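Side-chain contact in NUDIX hydrolase (Nitrosomonas europaea, PDB 2B0V), which probably hydrolyses phosphate anhydride bonds of nucleoside di- and triphosphates, and possibly of thiamine diphosphate, with magnesium as cofactor: residues V24-R29 and L57-H62. Sequence-based numbering, arbitrary orientation.
Sequences VEEIPR and LEETGH. With EDO (1,2-ethanediol), chain D.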
# COMPACT_ATOMS: atom_id res chain seq x y z
N VAL A 24 -4.98 -0.46 -6.47
CA VAL A 24 -6.37 -0.02 -6.41
C VAL A 24 -6.55 1.25 -7.23
O VAL A 24 -5.65 2.08 -7.27
CB VAL A 24 -6.88 0.20 -4.96
CG1 VAL A 24 -6.91 -1.12 -4.18
CG2 VAL A 24 -6.06 1.26 -4.25
N GLU A 25 -7.70 1.36 -7.90
CA GLU A 25 -8.16 2.65 -8.40
C GLU A 25 -9.12 3.19 -7.36
O GLU A 25 -10.04 2.50 -6.92
CB GLU A 25 -8.84 2.49 -9.77
CG GLU A 25 -7.82 1.99 -10.79
CD GLU A 25 -8.38 1.78 -12.18
OE1 GLU A 25 -9.60 1.51 -12.32
OE2 GLU A 25 -7.58 1.92 -13.13
N GLU A 26 -8.86 4.42 -6.92
CA GLU A 26 -9.56 4.98 -5.76
C GLU A 26 -9.87 6.46 -6.00
O GLU A 26 -9.23 7.11 -6.83
CB GLU A 26 -8.71 4.82 -4.49
CG GLU A 26 -7.39 5.62 -4.55
CD GLU A 26 -6.45 5.25 -3.41
OE1 GLU A 26 -6.68 4.18 -2.77
OE2 GLU A 26 -5.50 6.03 -3.19
N ILE A 27 -10.88 6.95 -5.31
CA ILE A 27 -11.23 8.36 -5.39
C ILE A 27 -11.03 8.92 -3.97
O ILE A 27 -11.92 8.77 -3.13
CB ILE A 27 -12.67 8.55 -5.86
CG1 ILE A 27 -12.85 7.88 -7.23
CG2 ILE A 27 -13.02 10.02 -5.92
CD1 ILE A 27 -14.28 7.92 -7.77
N PRO A 28 -9.85 9.52 -3.71
CA PRO A 28 -9.53 10.00 -2.34
C PRO A 28 -10.33 11.21 -1.90
O PRO A 28 -10.58 11.40 -0.70
CB PRO A 28 -8.03 10.39 -2.43
CG PRO A 28 -7.54 9.83 -3.72
CD PRO A 28 -8.74 9.78 -4.64
N ARG A 29 -10.69 12.05 -2.86
CA ARG A 29 -11.49 13.24 -2.59
C ARG A 29 -12.12 13.58 -3.90
O ARG A 29 -11.65 13.14 -4.96
CB ARG A 29 -10.61 14.40 -2.08
CG ARG A 29 -9.63 14.97 -3.12
CD ARG A 29 -8.57 15.90 -2.49
NE ARG A 29 -8.02 15.33 -1.25
CZ ARG A 29 -7.02 14.44 -1.19
NH1 ARG A 29 -6.43 14.02 -2.30
NH2 ARG A 29 -6.62 13.98 -0.00
N LEU A 57 -6.65 -6.23 3.04
CA LEU A 57 -7.98 -6.84 3.09
C LEU A 57 -9.11 -5.84 2.86
O LEU A 57 -10.06 -6.13 2.07
CB LEU A 57 -8.12 -7.58 4.42
CG LEU A 57 -9.46 -8.24 4.71
CD1 LEU A 57 -9.72 -9.33 3.68
CD2 LEU A 57 -9.50 -8.79 6.12
N GLU A 58 -9.04 -4.68 3.54
CA GLU A 58 -10.14 -3.71 3.49
C GLU A 58 -10.30 -3.05 2.13
O GLU A 58 -11.43 -2.66 1.75
CB GLU A 58 -9.98 -2.63 4.56
CG GLU A 58 -10.12 -3.25 5.94
CD GLU A 58 -10.04 -2.26 7.11
OE1 GLU A 58 -9.47 -1.17 6.92
OE2 GLU A 58 -10.53 -2.64 8.21
N GLU A 59 -9.19 -2.92 1.41
CA GLU A 59 -9.18 -2.21 0.11
C GLU A 59 -9.29 -3.14 -1.10
O GLU A 59 -9.63 -2.68 -2.20
CB GLU A 59 -7.94 -1.31 -0.01
CG GLU A 59 -7.91 -0.21 1.02
CD GLU A 59 -7.11 0.99 0.53
OE1 GLU A 59 -6.13 0.79 -0.23
OE2 GLU A 59 -7.46 2.14 0.90
N THR A 60 -8.92 -4.42 -0.94
CA THR A 60 -8.89 -5.35 -2.07
C THR A 60 -9.70 -6.63 -1.92
O THR A 60 -9.89 -7.33 -2.92
CB THR A 60 -7.47 -5.76 -2.47
OG1 THR A 60 -6.98 -6.75 -1.55
CG2 THR A 60 -6.54 -4.58 -2.52
N GLY A 61 -10.10 -6.96 -0.70
CA GLY A 61 -10.80 -8.23 -0.44
C GLY A 61 -9.90 -9.46 -0.49
O GLY A 61 -10.35 -10.59 -0.38
N HIS A 62 -8.59 -9.23 -0.60
CA HIS A 62 -7.60 -10.30 -0.48
C HIS A 62 -6.94 -10.30 0.91
O HIS A 62 -6.61 -9.24 1.41
CB HIS A 62 -6.49 -10.03 -1.50
CG HIS A 62 -6.90 -10.12 -2.93
ND1 HIS A 62 -7.71 -9.18 -3.54
CD2 HIS A 62 -6.61 -11.05 -3.87
CE1 HIS A 62 -7.90 -9.54 -4.80
NE2 HIS A 62 -7.20 -10.64 -5.03
C1 EDO D . -6.17 4.38 1.23
O1 EDO D . -5.04 5.14 0.69
C2 EDO D . -6.63 4.75 2.66
O2 EDO D . -7.29 3.67 3.39
O HOH W 1 -4.86 2.95 -1.30
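Val-24 does the tight packing here: CG1 packs on the last turn of the helix that ends at Thr-60, while CG2 lies beside the Glu-59 carboxylate. CG1 lies 3.7 Å from the backbone O of Glu-59 and 3.9 Å from CG2 of Thr-60, the valine side chain crossing both residues at about a right angle. At chi1 -65° CG1 of Val-24 is anti to the carbonyl carbon and CG2 stands between the backbone N and the carbonyl carbon, from where CG2 reaches OE1 of Glu-59 at 4.0 Å. That packing buries the carbonyl O of Glu-59 without a hydrogen-bonding partner. The Thr-60 hydroxyl hydrogen-bonds to Val-56 O, and Thr-60 OG1 accepts from the backbone N of His-62 at 3.1 Å, an ST turn where the chain leaves the helix through Gly-61, whose phi is positive.

The other half is looser and wet. Glu-26 and Glu-59 bring their OE1 atoms to 4.3 Å, and a water lies between the two carboxylates and bridges them, 2.6 Å from Glu-26 OE1 and 2.7 Å from Glu-59 OE1. An ethanediol, probably from the crystallisation liquor, sits beside this water. Glu-26 OE2 makes a salt bridge with Arg-125 and accepts from Asn-36, and the backbone N of Ala-39 holds Glu-59 OE1.

Glu-59 lies in the Nudix box, the family's loop-helix-loop signature. The contact joins the C-terminal end of helix 48-60 to the end of strand 20-26. Strands 34-36 and 106-113 flank that strand in the mixed sheet, with Ala-109 of the latter also touching Val-24.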